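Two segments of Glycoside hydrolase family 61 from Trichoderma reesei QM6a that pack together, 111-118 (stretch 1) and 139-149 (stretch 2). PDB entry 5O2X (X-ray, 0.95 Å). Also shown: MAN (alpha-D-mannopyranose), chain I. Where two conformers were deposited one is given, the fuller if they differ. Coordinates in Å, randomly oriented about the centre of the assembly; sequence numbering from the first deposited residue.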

# COMPACT_ATOMS: atom_id res chain seq x y z
N PHE A 111 3.85 11.62 -1.17
CA PHE A 111 2.75 10.78 -0.74
C PHE A 111 1.94 11.44 0.36
O PHE A 111 2.48 11.90 1.37
CB PHE A 111 3.30 9.46 -0.20
CG PHE A 111 3.94 8.62 -1.26
CD1 PHE A 111 3.17 7.86 -2.12
CD2 PHE A 111 5.32 8.63 -1.44
CE1 PHE A 111 3.74 7.10 -3.14
CE2 PHE A 111 5.89 7.89 -2.46
CZ PHE A 111 5.11 7.11 -3.30
N PHE A 112 0.61 11.45 0.18
CA PHE A 112 -0.33 11.82 1.24
C PHE A 112 -1.10 10.57 1.65
O PHE A 112 -1.45 9.73 0.82
CB PHE A 112 -1.24 12.99 0.82
CG PHE A 112 -2.01 12.80 -0.46
CD1 PHE A 112 -1.46 13.22 -1.69
CD2 PHE A 112 -3.28 12.28 -0.47
CE1 PHE A 112 -2.16 13.09 -2.84
CE2 PHE A 112 -3.99 12.17 -1.65
CZ PHE A 112 -3.44 12.57 -2.84
N LYS A 113 -1.34 10.46 2.96
CA LYS A 113 -1.95 9.26 3.52
C LYS A 113 -3.46 9.32 3.45
O LYS A 113 -4.07 10.27 3.99
CB LYS A 113 -1.48 9.08 4.96
CG LYS A 113 -1.92 7.76 5.57
CD LYS A 113 -1.54 7.60 7.03
CE LYS A 113 -0.08 7.23 7.22
NZ LYS A 113 0.31 7.41 8.65
N ILE A 114 -4.06 8.34 2.81
CA ILE A 114 -5.52 8.28 2.70
C ILE A 114 -6.19 7.29 3.66
O ILE A 114 -7.39 7.43 3.87
CB ILE A 114 -5.99 8.06 1.24
CG1 ILE A 114 -5.56 6.73 0.65
CG2 ILE A 114 -5.57 9.25 0.39
CD1 ILE A 114 -6.27 6.39 -0.65
N ASP A 115 -5.46 6.35 4.25
CA ASP A 115 -6.01 5.56 5.35
C ASP A 115 -4.86 5.03 6.17
O ASP A 115 -3.68 5.09 5.79
CB ASP A 115 -7.01 4.47 4.91
CG ASP A 115 -6.42 3.15 4.47
OD1 ASP A 115 -5.22 3.13 4.14
OD2 ASP A 115 -7.18 2.15 4.45
N GLY A 116 -5.20 4.52 7.36
CA GLY A 116 -4.20 3.93 8.22
C GLY A 116 -4.85 3.39 9.46
O GLY A 116 -5.53 4.12 10.20
N VAL A 117 -4.64 2.08 9.70
CA VAL A 117 -5.17 1.40 10.88
C VAL A 117 -4.03 0.70 11.57
O VAL A 117 -3.19 0.04 10.90
CB VAL A 117 -6.28 0.40 10.49
CG1 VAL A 117 -6.81 -0.37 11.70
CG2 VAL A 117 -7.44 1.13 9.81
N GLY A 118 -3.99 0.81 12.89
CA GLY A 118 -2.93 0.24 13.66
C GLY A 118 -3.39 -0.84 14.62
O GLY A 118 -3.86 -1.91 14.20
N THR A 139 -7.61 -9.62 2.44
CA THR A 139 -7.91 -8.43 1.67
C THR A 139 -7.92 -7.21 2.56
O THR A 139 -8.13 -7.27 3.78
CB THR A 139 -9.23 -8.53 0.90
OG1 THR A 139 -10.35 -8.57 1.79
CG2 THR A 139 -9.24 -9.73 -0.03
N TRP A 140 -7.75 -6.05 1.90
CA TRP A 140 -7.91 -4.72 2.52
C TRP A 140 -8.63 -3.87 1.52
O TRP A 140 -8.35 -3.95 0.31
CB TRP A 140 -6.56 -4.10 2.87
CG TRP A 140 -6.67 -2.86 3.68
CD1 TRP A 140 -6.54 -1.55 3.26
CD2 TRP A 140 -7.01 -2.79 5.07
NE1 TRP A 140 -6.75 -0.70 4.30
CE2 TRP A 140 -7.06 -1.41 5.42
CE3 TRP A 140 -7.28 -3.75 6.05
CZ2 TRP A 140 -7.35 -0.98 6.73
CZ3 TRP A 140 -7.54 -3.33 7.32
CH2 TRP A 140 -7.60 -1.97 7.65
N VAL A 141 -9.54 -3.00 2.00
CA VAL A 141 -10.31 -2.09 1.16
C VAL A 141 -9.94 -0.66 1.49
O VAL A 141 -9.97 -0.27 2.66
CB VAL A 141 -11.82 -2.30 1.36
CG1 VAL A 141 -12.64 -1.31 0.53
CG2 VAL A 141 -12.18 -3.73 0.97
N VAL A 142 -9.63 0.14 0.45
CA VAL A 142 -9.41 1.60 0.60
C VAL A 142 -10.39 2.30 -0.33
O VAL A 142 -10.70 1.81 -1.40
CB VAL A 142 -7.92 1.97 0.33
CG1 VAL A 142 -7.59 1.90 -1.15
CG2 VAL A 142 -7.57 3.34 0.92
N LYS A 143 -10.81 3.49 0.08
CA LYS A 143 -11.66 4.33 -0.74
C LYS A 143 -10.88 5.51 -1.30
O LYS A 143 -10.22 6.24 -0.54
CB LYS A 143 -12.86 4.80 0.07
CG LYS A 143 -13.74 5.76 -0.70
CD LYS A 143 -15.03 6.08 0.04
CE LYS A 143 -15.65 7.40 -0.42
NZ LYS A 143 -16.85 7.79 0.40
N ILE A 144 -10.94 5.69 -2.61
CA ILE A 144 -10.37 6.90 -3.20
C ILE A 144 -11.30 8.08 -2.80
O ILE A 144 -12.51 8.02 -3.02
CB ILE A 144 -10.30 6.78 -4.71
CG1 ILE A 144 -9.43 5.58 -5.10
CG2 ILE A 144 -9.79 8.06 -5.32
CD1 ILE A 144 -8.03 5.56 -4.55
N PRO A 145 -10.77 9.12 -2.15
CA PRO A 145 -11.65 10.20 -1.63
C PRO A 145 -12.59 10.74 -2.69
O PRO A 145 -12.19 10.97 -3.83
CB PRO A 145 -10.63 11.24 -1.17
CG PRO A 145 -9.44 10.45 -0.73
CD PRO A 145 -9.37 9.32 -1.75
N ASP A 146 -13.84 10.97 -2.28
CA ASP A 146 -14.85 11.49 -3.18
C ASP A 146 -14.45 12.80 -3.84
O ASP A 146 -14.81 13.04 -4.99
CB ASP A 146 -16.16 11.74 -2.41
CG ASP A 146 -16.86 10.50 -1.93
OD1 ASP A 146 -17.01 9.60 -2.74
OD2 ASP A 146 -17.36 10.44 -0.78
N ASN A 147 -13.72 13.62 -3.10
CA ASN A 147 -13.35 14.94 -3.58
C ASN A 147 -11.94 15.04 -4.14
O ASN A 147 -11.45 16.14 -4.45
CB ASN A 147 -13.63 15.97 -2.51
CG ASN A 147 -15.12 16.21 -2.34
OD1 ASN A 147 -15.94 15.77 -3.16
ND2 ASN A 147 -15.48 16.91 -1.29
N LEU A 148 -11.25 13.90 -4.36
CA LEU A 148 -9.90 13.96 -4.88
C LEU A 148 -9.87 14.63 -6.25
O LEU A 148 -10.67 14.29 -7.13
CB LEU A 148 -9.34 12.53 -5.02
CG LEU A 148 -7.87 12.45 -5.42
CD1 LEU A 148 -6.94 13.05 -4.42
CD2 LEU A 148 -7.46 11.03 -5.69
N ALA A 149 -8.90 15.50 -6.46
CA ALA A 149 -8.79 16.17 -7.74
C ALA A 149 -8.46 15.16 -8.83
O ALA A 149 -7.67 14.21 -8.61
CB ALA A 149 -7.68 17.18 -7.71
C1 MAN I . -8.39 4.77 11.95
C2 MAN I . -9.52 3.83 12.35
C3 MAN I . -10.59 4.57 13.18
C4 MAN I . -9.85 5.24 14.35
C5 MAN I . -8.80 6.22 13.85
C6 MAN I . -8.05 6.97 14.97
O2 MAN I . -8.90 2.75 13.08
O3 MAN I . -11.59 3.68 13.66
O4 MAN I . -10.79 5.98 15.15
O5 MAN I . -7.87 5.47 13.06
O6 MAN I . -7.08 6.15 15.63
O HOH W 1 -9.85 1.93 4.39

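Strand 111-117 and strand 139-143 run roughly antiparallel, their N-to-C directions 142° apart, and at 7.4 Å between axes they meet through side chains, with no backbone hydrogen bond between them. The contact continues past the second strand into the loop that follows, and buries 374 Å² in all. Ile-114 is the main bump. Its CD1 sits in a hollow lined by Val-142, whose CG2 lies 3.7 Å from it, by the backbone of Lys-143, with Lys-143 O 4.0 Å from Ile-114 CD1, and by Ile-144, whose CD1 comes within 4.4 Å of that same methyl. Ile-144 starts out pointing away, but its side chain bends back so that the tip reaches the hollow. The proline ring lies alongside too, nearest to Ile-114 CG2, with Pro-145 CG at 4.2 Å.

Pro-145 opens a type I turn closed by Leu-148 N donating to Pro-145 O at 3.1 Å. At the end of the turn Leu-148 points toward strand 111-117, and its CD1 meets Phe-112 CZ at 3.9 Å, obliquely to the ring. Toward the other end, Trp-140 presents its ring edge. Its NE1 donates to Asp-115 OD2 at 2.9 Å, with a near-linear N-H...O angle of 160°, while Trp-140 CZ2 packs against Val-117 CG2 at 3.7 Å; the indole edge thus serves a polar and an apolar neighbour together. Asp-115 OD2 also accepts from a water at 2.7 Å from the water O, and that water donates to Val-141 O at 2.8 Å, bridging a carboxylate and a carbonyl that stand 4.1 Å apart (Asp-115 OD2 to Val-141 O). The carboxylate carbon, Asp-115 CG, rests 3.7 Å from Val-142 CG2, the methyl that Ile-114 also touches.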